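Local coordinates for protein tannase (Lactobacillus plantarum, PDB 3WA7) that hydrolyses galloyl ester bonds, as in tannins, and belongs to the alpha/beta-hydrolase superfamily, at residues 347-352 / 368-373; 127-132 / 358-363. All blocks are in the same frame, centred on the assembly; numbering follows the deposited sequence.

Interaction 1 of 2, residues 347-352 / 368-373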
# COMPACT_ATOMS: atom_id res chain seq x y z
N ALA A 347 11.80 14.07 2.07
CA ALA A 347 11.35 12.92 2.84
C ALA A 347 11.51 11.58 2.13
O ALA A 347 11.65 10.54 2.79
CB ALA A 347 9.89 13.11 3.26
N PHE A 348 11.49 11.59 0.80
CA PHE A 348 11.60 10.36 0.03
C PHE A 348 12.85 10.28 -0.84
O PHE A 348 13.60 9.31 -0.76
CB PHE A 348 10.34 10.16 -0.82
CG PHE A 348 9.08 10.04 -0.01
CD1 PHE A 348 8.48 11.17 0.54
CD2 PHE A 348 8.53 8.79 0.27
CE1 PHE A 348 7.36 11.06 1.37
CE2 PHE A 348 7.41 8.67 1.09
CZ PHE A 348 6.82 9.81 1.64
N ASP A 349 13.08 11.29 -1.67
CA ASP A 349 14.27 11.27 -2.51
C ASP A 349 15.40 12.01 -1.79
O ASP A 349 15.65 13.18 -2.05
CB ASP A 349 13.99 11.91 -3.86
CG ASP A 349 15.06 11.58 -4.89
OD1 ASP A 349 16.14 11.10 -4.49
OD2 ASP A 349 14.83 11.80 -6.10
N GLN A 350 16.07 11.31 -0.88
CA GLN A 350 17.17 11.90 -0.13
C GLN A 350 18.32 12.29 -1.04
O GLN A 350 18.65 11.56 -1.98
CB GLN A 350 17.64 10.94 0.96
CG GLN A 350 16.87 11.06 2.26
CD GLN A 350 17.33 12.24 3.09
OE1 GLN A 350 18.48 12.29 3.52
NE2 GLN A 350 16.44 13.20 3.31
N LEU A 351 18.94 13.43 -0.76
CA LEU A 351 20.04 13.91 -1.59
C LEU A 351 21.24 12.98 -1.58
O LEU A 351 22.02 12.95 -2.53
CB LEU A 351 20.46 15.31 -1.15
CG LEU A 351 19.35 16.37 -1.14
CD1 LEU A 351 19.96 17.74 -0.86
CD2 LEU A 351 18.62 16.38 -2.48
N ASP A 352 21.39 12.21 -0.50
CA ASP A 352 22.51 11.28 -0.39
C ASP A 352 22.13 9.84 -0.73
O ASP A 352 22.92 8.92 -0.48
CB ASP A 352 23.12 11.34 1.02
CG ASP A 352 22.12 11.02 2.12
OD1 ASP A 352 21.00 10.56 1.81
OD2 ASP A 352 22.47 11.23 3.30
N ALA A 368 21.43 2.56 -5.52
CA ALA A 368 20.31 3.48 -5.34
C ALA A 368 20.34 4.59 -6.39
O ALA A 368 21.38 4.85 -6.98
CB ALA A 368 20.35 4.09 -3.95
N LYS A 369 19.20 5.22 -6.61
CA LYS A 369 19.09 6.31 -7.58
C LYS A 369 18.11 7.36 -7.10
O LYS A 369 17.32 7.13 -6.18
CB LYS A 369 18.59 5.80 -8.93
CG LYS A 369 19.52 4.88 -9.71
CD LYS A 369 18.94 4.62 -11.10
CE LYS A 369 19.79 3.65 -11.91
NZ LYS A 369 19.20 3.41 -13.27
N HIS A 370 18.16 8.53 -7.73
CA HIS A 370 17.21 9.59 -7.42
C HIS A 370 16.04 9.30 -8.36
O HIS A 370 16.19 8.55 -9.32
CB HIS A 370 17.80 10.96 -7.72
CG HIS A 370 18.88 11.37 -6.77
ND1 HIS A 370 18.67 11.49 -5.41
CD2 HIS A 370 20.19 11.67 -6.98
CE1 HIS A 370 19.80 11.85 -4.82
NE2 HIS A 370 20.73 11.97 -5.75
N PHE A 371 14.88 9.89 -8.07
CA PHE A 371 13.71 9.68 -8.91
C PHE A 371 12.93 10.98 -9.10
O PHE A 371 11.75 10.97 -9.47
CB PHE A 371 12.82 8.58 -8.33
CG PHE A 371 12.60 8.67 -6.84
CD1 PHE A 371 11.46 9.28 -6.33
CD2 PHE A 371 13.54 8.14 -5.95
CE1 PHE A 371 11.24 9.34 -4.95
CE2 PHE A 371 13.33 8.20 -4.58
CZ PHE A 371 12.18 8.80 -4.07
N THR A 372 13.61 12.09 -8.84
CA THR A 372 13.05 13.43 -9.00
C THR A 372 14.16 14.31 -9.53
O THR A 372 15.33 14.13 -9.18
CB THR A 372 12.55 14.02 -7.66
OG1 THR A 372 13.66 14.17 -6.76
CG2 THR A 372 11.50 13.11 -7.04
N ALA A 373 13.81 15.26 -10.39
CA ALA A 373 14.81 16.17 -10.96
C ALA A 373 15.48 16.99 -9.86
O ALA A 373 16.69 17.23 -9.89
CB ALA A 373 14.15 17.09 -11.98
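The carboxylate of D349 is the hub of a polar contact between two loops: residues 347-352, which lead into helix 356-360, meet residues 368-373, which follow that helix and run into helix 373-377. With its CG anti to the backbone N (chi1 -165°), D349 carries both oxygens across to three consecutive residues. D349 OD1 accepts from H370 ND1 at 2.7 Å, a nearly straight bond on the syn side. The bond stays in the imidazole plane, although ring and carboxylate are turned 38° against each other. D349 OD2 is gripped from opposite faces of the carboxylate, by the backbone N of F371 at 2.7 Å and by T372 OG1, also at 2.7 Å. T372 is the N-cap of helix 373-377, and its side chain caps a backbone N of that helix as well; the helix start may therefore help to stabilise the negative charge. At the imidazole edge, H370 CE1 lies 3.1 Å from the carbonyl O of Q350. Apolar packing completes the contact: D349 CB makes a CH-pi contact over one face of the F371 ring, 3.9 Å from its centroid, while F348 CB approaches the ring's edge. On the flank, D213 of helix 209-220 accepts the backbone N-H groups of F348 and D349 through its two carboxylate oxygens, and L209 of that helix packs against F371.

Interaction 2 of 2, residues 127-132 / 358-363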
# COMPACT_ATOMS: atom_id res chain seq x y z
N GLY A 127 15.80 -7.55 -6.72
CA GLY A 127 14.51 -7.19 -6.15
C GLY A 127 14.15 -5.71 -6.19
O GLY A 127 13.24 -5.28 -5.50
N GLN A 128 14.87 -4.94 -7.00
CA GLN A 128 14.59 -3.52 -7.09
C GLN A 128 13.47 -3.30 -8.11
O GLN A 128 13.07 -4.24 -8.80
CB GLN A 128 15.88 -2.77 -7.44
CG GLN A 128 16.86 -2.78 -6.24
CD GLN A 128 18.28 -2.37 -6.58
OE1 GLN A 128 18.94 -3.00 -7.41
NE2 GLN A 128 18.76 -1.32 -5.93
N ALA A 129 12.94 -2.08 -8.19
CA ALA A 129 11.83 -1.80 -9.10
C ALA A 129 12.11 -2.31 -10.51
O ALA A 129 13.20 -2.12 -11.04
CB ALA A 129 11.55 -0.30 -9.13
N PRO A 130 11.10 -2.93 -11.16
CA PRO A 130 9.73 -3.19 -10.69
C PRO A 130 9.50 -4.61 -10.17
O PRO A 130 8.38 -5.13 -10.26
CB PRO A 130 8.92 -2.93 -11.94
CG PRO A 130 9.78 -3.59 -13.00
CD PRO A 130 11.20 -3.18 -12.61
N ALA A 131 10.53 -5.24 -9.61
CA ALA A 131 10.42 -6.61 -9.11
C ALA A 131 9.20 -6.88 -8.24
O ALA A 131 8.52 -7.89 -8.43
CB ALA A 131 11.69 -6.98 -8.34
N PHE A 132 8.91 -5.99 -7.30
CA PHE A 132 7.78 -6.19 -6.41
C PHE A 132 6.44 -6.38 -7.12
O PHE A 132 5.67 -7.28 -6.77
CB PHE A 132 7.69 -5.06 -5.37
CG PHE A 132 7.16 -3.76 -5.91
CD1 PHE A 132 5.84 -3.37 -5.64
CD2 PHE A 132 7.97 -2.90 -6.65
CE1 PHE A 132 5.34 -2.16 -6.10
CE2 PHE A 132 7.48 -1.68 -7.12
CZ PHE A 132 6.17 -1.31 -6.85
N ASN A 358 15.08 5.38 -2.42
CA ASN A 358 16.28 5.54 -3.24
C ASN A 358 16.80 4.16 -3.64
O ASN A 358 17.18 3.92 -4.79
CB ASN A 358 17.38 6.29 -2.47
CG ASN A 358 17.10 7.79 -2.34
OD1 ASN A 358 17.09 8.33 -1.24
ND2 ASN A 358 16.90 8.45 -3.47
N ASN A 359 16.80 3.25 -2.67
CA ASN A 359 17.26 1.87 -2.85
C ASN A 359 16.31 1.11 -3.78
O ASN A 359 16.74 0.28 -4.58
CB ASN A 359 17.35 1.19 -1.48
CG ASN A 359 18.02 -0.17 -1.53
OD1 ASN A 359 17.77 -1.02 -0.67
ND2 ASN A 359 18.89 -0.39 -2.51
N LEU A 360 15.01 1.39 -3.66
CA LEU A 360 14.01 0.75 -4.52
C LEU A 360 14.31 1.06 -5.99
O LEU A 360 14.20 0.20 -6.85
CB LEU A 360 12.60 1.28 -4.19
CG LEU A 360 11.52 0.98 -5.24
CD1 LEU A 360 11.24 -0.52 -5.28
CD2 LEU A 360 10.25 1.77 -4.91
N PHE A 361 14.70 2.31 -6.25
CA PHE A 361 15.00 2.73 -7.62
C PHE A 361 16.40 2.45 -8.13
O PHE A 361 16.80 2.93 -9.19
CB PHE A 361 14.66 4.22 -7.79
CG PHE A 361 13.19 4.49 -7.98
CD1 PHE A 361 12.44 5.11 -6.99
CD2 PHE A 361 12.56 4.12 -9.17
CE1 PHE A 361 11.08 5.36 -7.17
CE2 PHE A 361 11.20 4.36 -9.36
CZ PHE A 361 10.46 4.99 -8.37
N GLY A 362 17.17 1.67 -7.37
CA GLY A 362 18.50 1.32 -7.84
C GLY A 362 18.28 0.22 -8.87
O GLY A 362 17.14 -0.21 -9.07
N ASP A 363 19.34 -0.23 -9.53
CA ASP A 363 19.20 -1.31 -10.50
C ASP A 363 20.43 -2.19 -10.49
O ASP A 363 21.21 -2.17 -9.54
CB ASP A 363 18.93 -0.76 -11.92
CG ASP A 363 20.05 0.13 -12.43
OD1 ASP A 363 21.13 0.19 -11.82
OD2 ASP A 363 19.84 0.77 -13.49
O HOH W 1 15.30 -0.60 -11.17
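Q128 reaches N359 through a side chain whose CG stands anti to its own carbonyl carbon (chi1 -70°) and which then runs extended (chi2 166°), while L360 swings CG anti to its backbone N (chi1 165°) and brings CD1 up to A129. These torsions serve a contact in which the turn leading into helix 131-145 docks against the end of helix 356-360. Q128 NE2 donates to the carbonyl O of N359 at 2.9 Å, close to the plane of both the amide and the carbonyl. The same oxygen also accepts from the backbone N of G362, so two donors share it. One residue on, the backbone N of A129 donates to the carbonyl O of L360, again at 2.9 Å. The fit is close beside G362, whose CA lies 3.3 Å from Q128 NE2. Beside the polar bonds, A129 CB meets L360 CD1 at 3.9 Å, and the F132 ring touches the same methyl obliquely, its CD2 4.3 Å from L360 CD1. F132 also packs on T168 and L171 of helix 164-174, near what is probably the nucleophile elbow. A single water links the two backbones, donating to A129 O at 2.6 Å and to G362 O at 2.8 Å; the peptide bond between A129 and P130 is cis. Q128 OE1 faces the carbonyl O of D363 at 3.2 Å, a pair of acceptors that cannot bond to each other, and R125 donates to both, NE to the amide and NH2 to the carbonyl. The chemistry is thus that of a helix end whose last carbonyls are met by donors from a turn over 200 residues away in sequence, with an arginine nearby that probably offsets the acceptor-acceptor repulsion.

How the interactions relate
From the N terminus the chain first passes residues 127-132, at the start of helix 131-145, and only after 225 further residues does 358-363 return to close interaction 2. Before that closure the chain has laid down 347-352, and soon after it 368-373 closes the short loop of interaction 1. The two contacts therefore cross rather than nest: helix 356-360 supplies residues to interaction 2 and lies within the loop that interaction 1 closes. Direct links reinforce the join: a salt bridge of 2.7 Å between K369 NZ and D363 OD2, and a probable hydrogen bond from N358 ND2 to D349 OD1. Together they tie the lead-in to helix 131-145 to the loop preceding helix 373-377.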